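Local coordinates for hemerythrin-like domain-containing protein (Streptococcus mutans, PDB 2QKP) that is of unknown function but carries a C-terminal PAS domain that probably senses a signal and may pair with a second copy, at the interface of chains A and B. Residues are numbered along the deposited sequence; one frame, centred on the assembly and turned at random. Chains: chain A/B, Uncharacterized protein.

Four patches of one two-fold interface are described. Contact 1 lies about 10 Å from contact 3 and 14 Å from contact 2, between centres of C-alpha atoms. It shares A:Leu16 with contact 3, and helix 18-25 of chain B enters both. Contacts 2 and 4 are about 10 Å apart by the same measure and share A:Ile130 and B:Phe133. Contacts 3 and 4 mark the far ends, about 29 Å apart. N-terminal strands meet strand 41-44 at one end, and the C-terminal turn lies on the partner's sheet at the other. Such a pairing may represent a PAS dimer, though the structure alone does not prove it.

Contact 1: the interface of chains A and B. Residues chain A 16, 21, 24-25, 28, 32; chain B 16, 24-25, 28, 32.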
# COMPACT_ATOMS: atom_id res chain seq x y z
N LEU A 16 10.12 7.64 8.48
CA LEU A 16 9.56 8.45 7.38
C LEU A 16 9.11 9.76 8.00
O LEU A 16 8.78 9.80 9.18
CB LEU A 16 8.30 7.81 6.78
CG LEU A 16 8.48 6.46 6.07
CD1 LEU A 16 7.12 5.88 5.75
CD2 LEU A 16 9.28 6.61 4.79
N ALA A 21 5.45 9.54 4.06
CA ALA A 21 4.43 8.48 4.24
C ALA A 21 3.26 8.80 3.30
O ALA A 21 2.73 7.91 2.65
CB ALA A 21 3.96 8.37 5.68
N ILE A 24 4.20 7.95 -0.25
CA ILE A 24 4.17 6.48 -0.45
C ILE A 24 2.75 6.00 -0.66
O ILE A 24 2.47 5.27 -1.59
CB ILE A 24 4.85 5.76 0.71
CG1 ILE A 24 6.38 5.96 0.61
CG2 ILE A 24 4.48 4.25 0.70
CD1 ILE A 24 7.11 5.67 1.94
N LEU A 25 1.83 6.44 0.19
CA LEU A 25 0.43 6.01 0.09
C LEU A 25 -0.16 6.39 -1.25
O LEU A 25 -1.01 5.67 -1.79
CB LEU A 25 -0.41 6.59 1.23
CG LEU A 25 -0.18 5.92 2.59
CD1 LEU A 25 -0.69 6.81 3.74
CD2 LEU A 25 -0.77 4.49 2.71
N LEU A 28 1.34 3.97 -4.30
CA LEU A 28 1.01 2.54 -4.35
C LEU A 28 -0.05 2.31 -5.42
O LEU A 28 -0.86 3.19 -5.67
CB LEU A 28 0.55 2.06 -2.98
CG LEU A 28 1.65 2.00 -1.90
CD1 LEU A 28 1.00 1.84 -0.52
CD2 LEU A 28 2.65 0.86 -2.14
N ILE A 32 -7.14 3.38 -1.98
CA ILE A 32 -7.20 3.02 -0.55
C ILE A 32 -8.24 3.91 0.10
O ILE A 32 -8.31 5.12 -0.20
CB ILE A 32 -5.83 3.25 0.10
CG1 ILE A 32 -4.81 2.32 -0.59
CG2 ILE A 32 -5.82 3.06 1.67
CD1 ILE A 32 -3.37 2.54 -0.15
N LEU B 16 -5.44 11.46 8.46
CA LEU B 16 -5.01 10.31 9.24
C LEU B 16 -4.08 10.83 10.29
O LEU B 16 -3.39 11.85 10.09
CB LEU B 16 -4.21 9.29 8.40
CG LEU B 16 -4.86 8.56 7.22
CD1 LEU B 16 -3.79 7.85 6.40
CD2 LEU B 16 -5.87 7.53 7.72
N ILE B 24 -1.92 1.42 8.50
CA ILE B 24 -2.32 1.16 7.12
C ILE B 24 -1.16 0.53 6.34
O ILE B 24 -1.32 -0.53 5.69
CB ILE B 24 -2.86 2.45 6.44
CG1 ILE B 24 -4.26 2.77 7.08
CG2 ILE B 24 -3.01 2.21 4.92
CD1 ILE B 24 -4.86 4.13 6.63
N LEU B 25 0.01 1.17 6.43
CA LEU B 25 1.21 0.63 5.72
C LEU B 25 1.53 -0.81 6.15
O LEU B 25 1.96 -1.64 5.31
CB LEU B 25 2.41 1.58 5.92
CG LEU B 25 2.22 2.92 5.16
CD1 LEU B 25 3.20 4.02 5.67
CD2 LEU B 25 2.43 2.69 3.67
N LEU B 28 -1.05 -3.60 4.49
CA LEU B 28 -1.13 -3.83 3.06
C LEU B 28 -0.35 -5.11 2.75
O LEU B 28 0.64 -5.41 3.41
CB LEU B 28 -0.57 -2.63 2.28
CG LEU B 28 -1.40 -1.34 2.41
CD1 LEU B 28 -0.60 -0.22 1.85
CD2 LEU B 28 -2.74 -1.44 1.66
N ILE B 32 7.11 -3.44 1.61
CA ILE B 32 7.34 -2.07 1.15
C ILE B 32 8.69 -1.59 1.69
O ILE B 32 8.98 -1.75 2.87
CB ILE B 32 6.24 -1.12 1.66
CG1 ILE B 32 4.86 -1.62 1.20
CG2 ILE B 32 6.48 0.33 1.14
CD1 ILE B 32 3.63 -0.74 1.69
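A:Leu28 and B:Leu28 meet tip to tip in the wholly apolar, leucine-rich middle of this PAS-domain pair. Their CD1 methyls are 3.5 Å apart. In each residue CG stands anti to the carbonyl carbon, with chi1 -69° in A:Leu28. The second torsion, 166° in A:Leu28, then extends CD1 toward its twin. Both residues lie in the loop between the N-terminal helix and strand 31-36.

A second leucine pair sits beside the first. A:Leu25 and B:Leu25 cross obliquely, one from helix 18-27 of chain A and the other from helix 18-25 of chain B. The CD2 methyls do the touching, at 3.8 Å from A:Leu25 to B:Leu25. Each of these methyls also meets an isoleucine of the other chain. A:Leu25 CD2 is 3.9 Å from B:Ile24 CG2, and B:Leu25 CD2 is equally far from A:Ile24 CG2. These leucine and isoleucine side chains cross at about a right angle. The gamma branch CG2 of each isoleucine is the one that faces the partner.

Looser methyl contacts form the rim. B:Leu25 CD1 lies 4.3 Å from A:Leu16 CD1 and 4.4 Å from A:Ala21 CB. On the other side A:Leu25 CD1 approaches B:Leu16 CD1 at 4.2 Å. Strand 31-36 adds B:Ile32, whose CD1 is 4.3 Å from A:Leu28 CD2.

Contact 2: the interface of chains A and B. Residues chain A 29-30, 128, 130, 133; chain B 30, 107, 126, 128, 130, 133.
The ring of A:Phe133 carries B:Ile130 CG2 over the centre of one face, 3.6 Å from the centroid. B:Tyr107 CE2 and A:Gln128 NE2 lie at its edge, in plane. The edge atom A:Phe133 CE1 points into the face of the B:Tyr107 ring, and the two planes stand 69° apart. The ring of B:Phe133 takes A:Ile130 CG2 over one face in the same way. Each isoleucine has CG2 anti to the carbonyl carbon and CG1 between backbone N and carbonyl carbon (chi1 59° in A:Ile130). Both CG2 and CD1 then reach the phenylalanine. The two phenylalanines cross with their CD2 edge atoms 3.5 Å apart, A:Phe133 to B:Phe133.

A:Gln128 and B:Gln128 meet end to end. Their amides are nearly coplanar, 4° apart. A:Gln128 NE2 donates to B:Gln128 OE1 at 2.9 Å, and B:Gln128 NE2 returns an equal bond to A:Gln128 OE1. Both bonds are almost straight and use an in-plane lone pair. The two bonds should fix the rotation of both amides and keep them coplanar. The A:Phe133 ring stands perpendicular to the B:Gln128 amide.

A:Pro29 meets the B:Tyr126 ring with its CG and CD; CG is 3.5 Å from B:Tyr126 CE1. The glutamines lie near the end of strand 120-129 of each chain, and the phenylalanines follow in 3-10 turns. This PAS-domain patch therefore joins two sheet surfaces and the C-terminal turns beyond them.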
# COMPACT_ATOMS: atom_id res chain seq x y z
N PRO A 29 -0.06 1.11 -6.04
CA PRO A 29 -0.97 0.85 -7.16
C PRO A 29 -2.38 0.42 -6.67
O PRO A 29 -2.96 -0.56 -7.18
CB PRO A 29 -0.27 -0.31 -7.89
CG PRO A 29 0.32 -1.09 -6.81
CD PRO A 29 0.73 -0.09 -5.73
N LEU A 30 -2.92 1.17 -5.71
CA LEU A 30 -4.15 0.78 -5.02
C LEU A 30 -4.97 2.02 -4.76
O LEU A 30 -4.41 3.07 -4.48
CB LEU A 30 -3.83 0.16 -3.65
CG LEU A 30 -2.90 -1.06 -3.63
CD1 LEU A 30 -2.36 -1.38 -2.22
CD2 LEU A 30 -3.65 -2.27 -4.19
N GLN A 128 -7.39 -3.03 -6.39
CA GLN A 128 -6.28 -3.18 -7.34
C GLN A 128 -6.77 -3.67 -8.69
O GLN A 128 -7.71 -4.46 -8.78
CB GLN A 128 -5.28 -4.17 -6.79
CG GLN A 128 -3.90 -4.19 -7.56
CD GLN A 128 -2.89 -5.08 -6.85
OE1 GLN A 128 -3.23 -5.81 -5.91
NE2 GLN A 128 -1.65 -5.04 -7.31
N ILE A 130 -5.97 -6.17 -11.40
CA ILE A 130 -5.13 -7.36 -11.52
C ILE A 130 -5.06 -7.91 -12.95
O ILE A 130 -4.35 -8.90 -13.21
CB ILE A 130 -5.53 -8.47 -10.52
CG1 ILE A 130 -6.99 -8.89 -10.70
CG2 ILE A 130 -5.35 -7.96 -9.10
CD1 ILE A 130 -7.35 -10.19 -10.01
N PHE A 133 -1.67 -8.84 -14.52
CA PHE A 133 -0.99 -10.06 -14.04
C PHE A 133 -1.38 -11.30 -14.83
O PHE A 133 -0.64 -12.29 -14.81
CB PHE A 133 -1.28 -10.31 -12.56
CG PHE A 133 -0.86 -9.19 -11.65
CD1 PHE A 133 0.37 -8.57 -11.81
CD2 PHE A 133 -1.69 -8.75 -10.64
CE1 PHE A 133 0.76 -7.53 -11.00
CE2 PHE A 133 -1.28 -7.72 -9.80
CZ PHE A 133 -0.06 -7.12 -9.99
N LEU B 30 2.03 -6.25 1.11
CA LEU B 30 3.20 -5.91 0.31
C LEU B 30 4.38 -5.78 1.23
O LEU B 30 4.22 -5.39 2.41
CB LEU B 30 3.01 -4.58 -0.41
CG LEU B 30 1.83 -4.43 -1.39
CD1 LEU B 30 1.57 -2.97 -1.67
CD2 LEU B 30 2.08 -5.17 -2.68
N TYR B 107 6.02 -10.55 -7.59
CA TYR B 107 6.01 -9.43 -8.49
C TYR B 107 6.61 -8.23 -7.77
O TYR B 107 6.11 -7.79 -6.72
CB TYR B 107 4.58 -9.13 -8.97
CG TYR B 107 4.51 -8.14 -10.10
CD1 TYR B 107 4.60 -8.55 -11.44
CD2 TYR B 107 4.33 -6.78 -9.84
CE1 TYR B 107 4.52 -7.63 -12.47
CE2 TYR B 107 4.24 -5.87 -10.84
CZ TYR B 107 4.34 -6.29 -12.16
OH TYR B 107 4.26 -5.36 -13.17
N TYR B 126 8.00 -2.11 -3.87
CA TYR B 126 6.95 -2.93 -3.24
C TYR B 126 6.88 -4.29 -3.93
O TYR B 126 6.97 -4.36 -5.16
CB TYR B 126 5.59 -2.18 -3.21
CG TYR B 126 5.08 -1.59 -4.52
CD1 TYR B 126 4.23 -2.32 -5.36
CD2 TYR B 126 5.37 -0.26 -4.88
CE1 TYR B 126 3.73 -1.75 -6.54
CE2 TYR B 126 4.88 0.30 -6.05
CZ TYR B 126 4.06 -0.44 -6.88
OH TYR B 126 3.58 0.12 -8.06
N GLN B 128 4.86 -8.05 -4.14
CA GLN B 128 3.55 -8.63 -3.94
C GLN B 128 3.56 -10.09 -4.36
O GLN B 128 4.30 -10.47 -5.27
CB GLN B 128 2.54 -7.88 -4.79
CG GLN B 128 1.09 -8.24 -4.45
CD GLN B 128 0.08 -7.37 -5.16
OE1 GLN B 128 0.40 -6.59 -6.06
NE2 GLN B 128 -1.17 -7.49 -4.74
N ILE B 130 1.52 -12.61 -6.26
CA ILE B 130 0.39 -12.55 -7.21
C ILE B 130 -0.21 -13.92 -7.51
O ILE B 130 -1.18 -14.03 -8.30
CB ILE B 130 0.72 -11.79 -8.53
CG1 ILE B 130 1.83 -12.48 -9.34
CG2 ILE B 130 0.96 -10.29 -8.26
CD1 ILE B 130 2.00 -11.89 -10.76
N PHE B 133 -3.97 -14.52 -7.43
CA PHE B 133 -4.75 -13.93 -8.50
C PHE B 133 -4.91 -14.91 -9.65
O PHE B 133 -5.70 -14.68 -10.56
CB PHE B 133 -4.11 -12.66 -9.02
CG PHE B 133 -4.01 -11.57 -7.98
CD1 PHE B 133 -5.04 -11.39 -7.06
CD2 PHE B 133 -2.93 -10.71 -7.96
CE1 PHE B 133 -4.95 -10.36 -6.08
CE2 PHE B 133 -2.86 -9.68 -7.00
CZ PHE B 133 -3.87 -9.52 -6.07

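Contact 3: the interface of chains A and B. Residues chain A 11-16; chain B 22, 42-44.
A:Leu16 packs on B:Tyr43 at the tight centre of this contact between two PAS domains. Its CD1 methyl sits over the middle of the tyrosine ring, 3.7 Å from the centroid. A:Leu16 CD2 reaches back to B:Tyr43 CB, also at 3.7 Å. CG of B:Tyr43 is anti to its backbone N (chi1 162°), which lays the ring across the leucine. The carbonyl carbon of A:Phe11 and the amide nitrogen of A:Gly12 lie at the ring's edge, in plane. Packing is also tight where the A:Asn13 side chain lies over the B:Tyr44 ring, with amide and ring planes 30° apart and CB above the centre.

Backbone bonds tie strand 41-44 of chain B to the N-terminal segment of chain A. A:Asn13 N gives to B:Tyr44 O at 2.8 Å. A:Tyr15 N gives to B:Gln42 O at 2.9 Å. Side chains add to these. A:Gly12 N donates to the side-chain oxygen OD1 of B:Asn22 at 2.8 Å, tilted 24° from that carbonyl plane. B:Asn22 comes from helix 18-25, and its CB brushes the A:Phe11 ring at CD1.

The A:Tyr15 side chain is the loose part. A:Tyr15 CB comes no nearer than 4.2 Å to B:Gln42 O; the backbone carries the binding here.

The extended B:Gln42 side chain brings its amide nitrogen NE2 2.7 Å from A:Tyr15 O, above that carbonyl plane rather than on a lone pair.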
# COMPACT_ATOMS: atom_id res chain seq x y z
N PHE A 11 8.48 4.95 11.59
CA PHE A 11 7.35 4.32 10.90
C PHE A 11 7.81 2.90 10.63
O PHE A 11 8.94 2.70 10.17
CB PHE A 11 7.10 5.00 9.56
CG PHE A 11 6.03 6.09 9.57
CD1 PHE A 11 4.70 5.79 9.22
CD2 PHE A 11 6.37 7.42 9.88
CE1 PHE A 11 3.70 6.82 9.18
CE2 PHE A 11 5.42 8.42 9.86
CZ PHE A 11 4.08 8.14 9.47
N GLY A 12 6.97 1.90 10.89
CA GLY A 12 7.34 0.55 10.48
C GLY A 12 8.66 0.16 11.12
O GLY A 12 8.91 0.42 12.29
N ASN A 13 9.55 -0.41 10.32
CA ASN A 13 10.86 -0.81 10.81
C ASN A 13 11.96 0.20 10.56
O ASN A 13 13.15 -0.12 10.73
CB ASN A 13 11.22 -2.18 10.24
CG ASN A 13 10.32 -3.27 10.77
OD1 ASN A 13 10.36 -3.56 11.96
ND2 ASN A 13 9.51 -3.87 9.91
N GLY A 14 11.60 1.42 10.16
CA GLY A 14 12.58 2.53 10.14
C GLY A 14 11.97 3.90 10.41
O GLY A 14 11.33 4.11 11.46
N TYR A 15 12.12 4.80 9.42
CA TYR A 15 11.74 6.20 9.55
C TYR A 15 11.13 6.79 8.30
O TYR A 15 11.60 6.53 7.20
CB TYR A 15 12.97 7.04 9.91
CG TYR A 15 13.46 6.72 11.28
CD1 TYR A 15 14.41 5.72 11.49
CD2 TYR A 15 12.96 7.39 12.39
CE1 TYR A 15 14.85 5.41 12.77
CE2 TYR A 15 13.39 7.09 13.66
CZ TYR A 15 14.32 6.10 13.85
OH TYR A 15 14.73 5.81 15.12
N LEU A 16 10.12 7.64 8.48
CA LEU A 16 9.56 8.45 7.38
C LEU A 16 9.11 9.76 8.00
O LEU A 16 8.78 9.80 9.18
CB LEU A 16 8.30 7.81 6.78
CG LEU A 16 8.48 6.46 6.07
CD1 LEU A 16 7.12 5.88 5.75
CD2 LEU A 16 9.28 6.61 4.79
N ASN B 22 0.59 4.55 9.86
CA ASN B 22 1.51 3.45 10.08
C ASN B 22 0.79 2.10 10.05
O ASN B 22 1.28 1.11 9.46
CB ASN B 22 2.23 3.64 11.42
CG ASN B 22 3.30 2.60 11.68
OD1 ASN B 22 4.23 2.43 10.87
ND2 ASN B 22 3.18 1.90 12.81
N GLN B 42 15.70 3.91 4.14
CA GLN B 42 15.10 4.60 5.27
C GLN B 42 14.08 3.77 6.07
O GLN B 42 13.91 3.92 7.28
CB GLN B 42 14.38 5.85 4.78
CG GLN B 42 14.95 7.17 5.19
CD GLN B 42 13.99 8.29 4.84
OE1 GLN B 42 14.29 9.13 3.99
NE2 GLN B 42 12.79 8.28 5.46
N TYR B 43 13.41 2.88 5.36
CA TYR B 43 12.13 2.37 5.88
C TYR B 43 11.76 1.08 5.20
O TYR B 43 11.90 0.94 3.97
CB TYR B 43 11.06 3.43 5.60
CG TYR B 43 9.63 2.90 5.68
CD1 TYR B 43 9.00 2.77 6.91
CD2 TYR B 43 8.94 2.53 4.51
CE1 TYR B 43 7.68 2.26 7.01
CE2 TYR B 43 7.60 2.02 4.60
CZ TYR B 43 7.00 1.91 5.86
OH TYR B 43 5.71 1.41 6.00
N TYR B 44 11.26 0.14 5.99
CA TYR B 44 10.41 -0.93 5.43
C TYR B 44 9.22 -1.19 6.35
O TYR B 44 9.31 -0.95 7.56
CB TYR B 44 11.21 -2.21 5.18
CG TYR B 44 11.94 -2.83 6.36
CD1 TYR B 44 11.49 -4.02 6.94
CD2 TYR B 44 13.14 -2.28 6.84
CE1 TYR B 44 12.18 -4.63 7.99
CE2 TYR B 44 13.83 -2.87 7.90
CZ TYR B 44 13.35 -4.04 8.46
OH TYR B 44 14.03 -4.62 9.51

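Contact 4: the interface of chains A and B. Residues chain A 96, 105, 107, 130; chain B 133, 136.
B:Leu136 has CG anti to its carbonyl carbon (chi1 -58°), and its two methyls reach between A:Trp96, A:Tyr107 and A:Ile130. A:Trp96 places CG between backbone N and carbonyl carbon (chi1 52°), and its second torsion of 89° turns one face of the indole toward the leucine. The two side chains run antiparallel alongside each other. B:Leu136 CD1 stands over the five-membered ring, 4.0 Å from its centroid. CD2 stands over the six-membered ring, offset toward the rim of the indole. B:Leu136 CB packs at 3.8 Å on A:Trp96 CE2.

The same methyls touch other neighbours. CD1 of B:Leu136 meets A:Ile130 CD1 tip to tip at 3.8 Å. CD2 of B:Leu136 is equally close to A:Tyr107 CE1. A:Phe105 adds a looser contact at the margin.

A:Tyr107 also receives B:Phe133 edge-to-face. One face of the B:Phe133 ring is taken by A:Ile130. The patch is apolar across the PAS-domain pair. The C-terminal segment of chain B thus lies on strands 92-99 and 104-114 of chain A. B:Phe133 CE1 points at the centre of the A:Tyr107 ring, 3.6 Å from A:Tyr107 CD2.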
# COMPACT_ATOMS: atom_id res chain seq x y z
N TRP A 96 -14.14 -9.72 -6.47
CA TRP A 96 -13.50 -9.38 -7.73
C TRP A 96 -14.54 -9.43 -8.85
O TRP A 96 -15.55 -10.15 -8.73
CB TRP A 96 -12.34 -10.32 -8.05
CG TRP A 96 -12.66 -11.79 -7.97
CD1 TRP A 96 -13.15 -12.59 -8.98
CD2 TRP A 96 -12.50 -12.63 -6.84
NE1 TRP A 96 -13.30 -13.89 -8.53
CE2 TRP A 96 -12.91 -13.94 -7.22
CE3 TRP A 96 -12.08 -12.42 -5.53
CZ2 TRP A 96 -12.90 -15.01 -6.32
CZ3 TRP A 96 -12.04 -13.48 -4.66
CH2 TRP A 96 -12.45 -14.77 -5.05
N PHE A 105 -9.64 -5.58 -14.45
CA PHE A 105 -10.24 -6.64 -13.68
C PHE A 105 -9.94 -6.28 -12.23
O PHE A 105 -8.79 -6.24 -11.83
CB PHE A 105 -9.67 -8.00 -14.02
CG PHE A 105 -10.49 -9.10 -13.47
CD1 PHE A 105 -11.57 -9.60 -14.19
CD2 PHE A 105 -10.26 -9.59 -12.20
CE1 PHE A 105 -12.36 -10.62 -13.67
CE2 PHE A 105 -11.06 -10.62 -11.68
CZ PHE A 105 -12.08 -11.12 -12.39
N TYR A 107 -9.86 -6.27 -8.14
CA TYR A 107 -9.82 -7.12 -6.96
C TYR A 107 -9.91 -6.22 -5.73
O TYR A 107 -9.09 -5.29 -5.58
CB TYR A 107 -8.48 -7.86 -6.93
CG TYR A 107 -8.36 -8.89 -5.82
CD1 TYR A 107 -8.87 -10.17 -5.99
CD2 TYR A 107 -7.69 -8.60 -4.63
CE1 TYR A 107 -8.74 -11.13 -4.99
CE2 TYR A 107 -7.58 -9.56 -3.61
CZ TYR A 107 -8.09 -10.83 -3.81
OH TYR A 107 -7.96 -11.81 -2.83
N ILE A 130 -5.97 -6.17 -11.40
CA ILE A 130 -5.13 -7.36 -11.52
C ILE A 130 -5.06 -7.91 -12.95
O ILE A 130 -4.35 -8.90 -13.21
CB ILE A 130 -5.53 -8.47 -10.52
CG1 ILE A 130 -6.99 -8.89 -10.70
CG2 ILE A 130 -5.35 -7.96 -9.10
CD1 ILE A 130 -7.35 -10.19 -10.01
N PHE B 133 -3.97 -14.52 -7.43
CA PHE B 133 -4.75 -13.93 -8.50
C PHE B 133 -4.91 -14.91 -9.65
O PHE B 133 -5.70 -14.68 -10.56
CB PHE B 133 -4.11 -12.66 -9.02
CG PHE B 133 -4.01 -11.57 -7.98
CD1 PHE B 133 -5.04 -11.39 -7.06
CD2 PHE B 133 -2.93 -10.71 -7.96
CE1 PHE B 133 -4.95 -10.36 -6.08
CE2 PHE B 133 -2.86 -9.68 -7.00
CZ PHE B 133 -3.87 -9.52 -6.07
N LEU B 136 -8.31 -17.62 -8.41
CA LEU B 136 -9.62 -17.06 -8.04
C LEU B 136 -10.75 -18.02 -8.35
O LEU B 136 -11.73 -18.09 -7.62
CB LEU B 136 -9.88 -15.74 -8.76
CG LEU B 136 -8.81 -14.67 -8.50
CD1 LEU B 136 -9.16 -13.42 -9.24
CD2 LEU B 136 -8.69 -14.40 -7.01